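Local coordinates for mandelate racemase / muconate lactonizing enzyme family protein (PDB 4DXK), which belongs to the mandelate racemase subgroup of the enolase superfamily and probably uses a bound metal ion to convert carboxylate substrates by way of an enolate intermediate, at the interface of chains A and B and the interface of chains A and C. Residues are numbered along the deposited sequence; one frame, centred on the assembly and turned at random. Chains: chain A/B/C, Mandelate racemase / muconate lactonizing enzyme family protein.

Contact 1: the interface of chains A and B. Residues chain A 281, 307, 311; chain B 281, 307, 311.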
# COMPACT_ATOMS: atom_id res chain seq x y z
N GLU A 281 -8.01 3.84 -11.30
CA GLU A 281 -7.47 3.59 -9.96
C GLU A 281 -6.82 2.22 -9.82
O GLU A 281 -6.07 1.99 -8.86
CB GLU A 281 -8.56 3.75 -8.88
CG GLU A 281 -8.95 5.20 -8.59
CD GLU A 281 -9.93 5.34 -7.43
OE1 GLU A 281 -10.41 4.32 -6.89
OE2 GLU A 281 -10.22 6.49 -7.04
N MET A 307 -10.38 12.88 -18.69
CA MET A 307 -9.80 12.23 -17.51
C MET A 307 -8.78 11.16 -17.92
O MET A 307 -7.73 11.03 -17.28
CB MET A 307 -10.92 11.65 -16.64
CG MET A 307 -10.44 10.94 -15.37
SD MET A 307 -11.77 10.28 -14.34
CE MET A 307 -13.19 11.00 -15.17
N TRP A 311 -4.38 10.76 -17.25
CA TRP A 311 -3.58 9.56 -16.97
C TRP A 311 -2.62 9.20 -18.11
O TRP A 311 -2.02 8.14 -18.10
CB TRP A 311 -4.49 8.37 -16.61
CG TRP A 311 -4.73 8.24 -15.12
CD1 TRP A 311 -4.17 7.31 -14.28
CD2 TRP A 311 -5.55 9.08 -14.30
NE1 TRP A 311 -4.61 7.52 -13.00
CE2 TRP A 311 -5.45 8.60 -12.98
CE3 TRP A 311 -6.36 10.19 -14.55
CZ2 TRP A 311 -6.13 9.19 -11.91
CZ3 TRP A 311 -7.03 10.78 -13.48
CH2 TRP A 311 -6.91 10.28 -12.19
N GLU B 281 -5.09 11.94 -6.17
CA GLU B 281 -4.39 10.70 -5.86
C GLU B 281 -3.86 10.65 -4.43
O GLU B 281 -3.53 9.56 -3.94
CB GLU B 281 -3.23 10.44 -6.84
CG GLU B 281 -3.66 9.98 -8.23
CD GLU B 281 -2.49 9.62 -9.14
OE1 GLU B 281 -1.32 9.81 -8.75
OE2 GLU B 281 -2.75 9.13 -10.26
N MET B 307 -13.66 16.06 -13.36
CA MET B 307 -12.85 15.04 -12.70
C MET B 307 -13.03 15.10 -11.17
O MET B 307 -13.11 14.06 -10.51
CB MET B 307 -11.37 15.20 -13.10
CG MET B 307 -10.43 14.18 -12.45
SD MET B 307 -8.70 14.36 -12.95
CE MET B 307 -8.88 15.58 -14.27
N TRP B 311 -14.70 12.21 -8.19
CA TRP B 311 -14.26 11.92 -6.83
C TRP B 311 -15.28 12.35 -5.77
O TRP B 311 -14.99 12.34 -4.58
CB TRP B 311 -12.88 12.54 -6.55
CG TRP B 311 -11.74 11.59 -6.84
CD1 TRP B 311 -10.97 10.92 -5.91
CD2 TRP B 311 -11.27 11.17 -8.12
NE1 TRP B 311 -10.05 10.14 -6.55
CE2 TRP B 311 -10.21 10.26 -7.91
CE3 TRP B 311 -11.63 11.47 -9.44
CZ2 TRP B 311 -9.52 9.65 -8.96
CZ3 TRP B 311 -10.94 10.86 -10.48
CH2 TRP B 311 -9.90 9.96 -10.23
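A:Trp311 and B:Trp311 reach toward each other across the two-fold axis and meet at the far tips of their indoles, with CH2 of A:Trp311 3.6 Å from CH2 of B:Trp311. The ring planes are nearly parallel, about 15° apart, but each ring is slipped past the other, so the six-membered rings touch in a stepped, tip-to-tip arrangement rather than face over face. This pair is a compact example of how a two-fold axis can be lined by one residue meeting its own copy.

Beside the tips lie the methionines. SD of A:Met307 is 4.0 Å from CZ3 of B:Trp311 and lies close to the plane of that ring, so it meets the outer edge at CZ3 and not a face; B:Met307 repeats this against A:Trp311. Each methionine leaves the end of helix 297-310 with CG anti to the backbone N (chi1 180°) and stays extended as far as its sulfur, which carries the thioether across to the partner's indole. The chain then bends at chi3, folding the terminal methyl back.

The polar rim is formed by the glutamates at the ends of the two 272-281 helices. The extended chain of B:Glu281 runs antiparallel alongside the indole of A:Trp311, bringing OE2 over its face, with the carboxylate plane turned 61° from the ring. OE2 of B:Glu281 stands 3.7 Å from NE1 of A:Trp311 and 3.8 Å from CZ2 of the same ring, on the face opposite to that approached by B:Trp311. The indole N-H does not point at this oxygen, and the distance is too long for a hydrogen bond; any attraction is probably a weak electrostatic one. Each indole thus lies between a carboxylate and the partner indole, both from the opposite chain.

The patch gives the two-fold interface of A and B a small apolar core bordered by acidic groups; if this deposited interface also forms outside the crystal, it would contribute to pairing the subunits.

Contact 2: the interface of chains A and C. Residues chain A 313-314, 337-338, 340; chain C 186-187, 222, 224.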
# COMPACT_ATOMS: atom_id res chain seq x y z
N LEU A 313 -3.31 8.46 -21.15
CA LEU A 313 -3.87 7.33 -21.89
C LEU A 313 -4.76 7.82 -23.01
O LEU A 313 -5.32 8.93 -22.94
CB LEU A 313 -4.68 6.44 -20.95
CG LEU A 313 -3.89 5.80 -19.82
CD1 LEU A 313 -4.79 5.02 -18.88
CD2 LEU A 313 -2.81 4.88 -20.38
N PRO A 314 -4.93 6.99 -24.04
CA PRO A 314 -5.79 7.36 -25.17
C PRO A 314 -7.22 6.86 -25.00
O PRO A 314 -7.48 6.00 -24.15
CB PRO A 314 -5.13 6.60 -26.32
CG PRO A 314 -4.68 5.31 -25.68
CD PRO A 314 -4.27 5.69 -24.26
N PRO A 337 -8.30 15.44 -27.80
CA PRO A 337 -6.90 15.36 -28.22
C PRO A 337 -6.30 13.97 -28.08
O PRO A 337 -5.43 13.60 -28.87
CB PRO A 337 -6.20 16.38 -27.31
CG PRO A 337 -7.26 17.41 -27.07
CD PRO A 337 -8.53 16.60 -26.91
N ASN A 338 -6.79 13.18 -27.14
CA ASN A 338 -6.26 11.83 -26.92
C ASN A 338 -7.05 10.73 -27.63
O ASN A 338 -6.86 9.56 -27.31
CB ASN A 338 -6.16 11.51 -25.42
CG ASN A 338 -7.51 11.47 -24.74
OD1 ASN A 338 -8.43 12.19 -25.14
ND2 ASN A 338 -7.64 10.64 -23.71
N LEU A 340 -7.42 8.03 -30.22
CA LEU A 340 -6.38 7.27 -30.90
C LEU A 340 -6.81 6.77 -32.27
O LEU A 340 -6.08 6.90 -33.26
CB LEU A 340 -6.00 6.08 -30.01
CG LEU A 340 -4.95 5.11 -30.54
CD1 LEU A 340 -3.59 5.78 -30.66
CD2 LEU A 340 -4.85 3.91 -29.62
N GLN C 186 0.86 10.01 -29.50
CA GLN C 186 -0.19 9.07 -29.11
C GLN C 186 0.06 7.66 -29.63
O GLN C 186 -0.48 6.69 -29.09
CB GLN C 186 -1.57 9.54 -29.59
CG GLN C 186 -2.12 10.77 -28.85
CD GLN C 186 -2.62 10.50 -27.40
OE1 GLN C 186 -2.87 9.35 -27.00
NE2 GLN C 186 -2.77 11.57 -26.64
N TYR C 187 0.88 7.55 -30.67
CA TYR C 187 0.96 6.32 -31.46
C TYR C 187 2.26 6.26 -32.26
O TYR C 187 2.74 7.28 -32.75
CB TYR C 187 -0.23 6.26 -32.44
CG TYR C 187 -0.14 5.15 -33.46
CD1 TYR C 187 -0.40 3.83 -33.11
CD2 TYR C 187 0.20 5.42 -34.78
CE1 TYR C 187 -0.31 2.81 -34.04
CE2 TYR C 187 0.30 4.41 -35.72
CZ TYR C 187 0.03 3.11 -35.35
OH TYR C 187 0.12 2.11 -36.29
N GLN C 222 3.01 9.79 -25.01
CA GLN C 222 2.07 9.30 -24.01
C GLN C 222 2.55 7.95 -23.46
O GLN C 222 3.50 7.36 -23.97
CB GLN C 222 0.65 9.20 -24.59
CG GLN C 222 0.13 10.55 -25.09
CD GLN C 222 0.03 11.55 -23.97
OE1 GLN C 222 -0.65 11.32 -22.98
NE2 GLN C 222 0.74 12.67 -24.11
N LEU C 224 1.45 4.69 -23.18
CA LEU C 224 1.44 3.41 -23.89
C LEU C 224 2.50 3.30 -25.00
O LEU C 224 3.26 2.34 -25.02
CB LEU C 224 0.04 3.04 -24.40
CG LEU C 224 -1.04 2.96 -23.31
CD1 LEU C 224 -2.35 2.52 -23.95
CD2 LEU C 224 -0.65 2.01 -22.19
O HOH W 1 -3.38 11.02 -23.70
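C:Gln186 lays its side-chain amide against A:Asn338 and A:Pro314, the amide being carried there by a bend at chi2 (-74°). The nitrogen end faces the stem of the asparagine, NE2 of C:Gln186 lying 3.5 Å from CA of A:Asn338, while OE1 of C:Gln186 is turned toward the proline ring, 3.6 Å from CB of A:Pro314. Neither contact is a hydrogen bond.

A water links the amide nitrogen to chain A. It lies 3.0 Å from NE2 of C:Gln186, in a nearly straight N-H bond (167° at the hydrogen), and also meets OE1 of C:Gln222 and the carbonyl oxygen of A:Leu313. That carbonyl is held from its own side as well: ND2 of A:Asn338 donates to O of A:Leu313 at 3.0 Å, almost linearly and in the carbonyl plane. Besides touching the glutamine with its stem, the asparagine thus uses its amide, turned by a chi1 of 65° that sets CG between the backbone N and the carbonyl carbon, to steady the carbonyl that receives the water.

Apolar groups lie beside this bridge. C:Leu224, near the start of helix 223-232, crosses A:Pro314 at about a right angle, its CD1 3.7 Å from CD of A:Pro314, and its branch point CG meets CD2 of A:Leu313. Farther along the interface, CD1 of A:Leu340 packs against both the backbone O of C:Gln186, at 3.6 Å, and CB of C:Tyr187, at 3.8 Å; the leucine and tyrosine too cross nearly perpendicularly, and the tyrosine is met at its stem rather than at its ring.

This patch, from an interface without exact two-fold symmetry, illustrates how loops and a helix start can be joined by shape and a shared water, and likely contributes to packing A against C in the deposited eight-copy assembly, which may not be the form in solution.

The C-alpha centres of contact 1 and contact 2 lie about 16 Å apart, and on chain A one short stretch of sequence joins them. Helix 297-310 and A:Trp311, just beyond its end, serve contact 1; A:Leu313 and A:Pro314, entering strand 315-317, serve contact 2. The end of this helix and the turn after it thus face two neighbours, one by a two-fold, the other by a relation that is not an exact two-fold, although each contact also uses other segments. Combining them could let identical subunits build beyond a dimer, consistent with the eight deposited copies; the coordinates alone prove no octamer in solution.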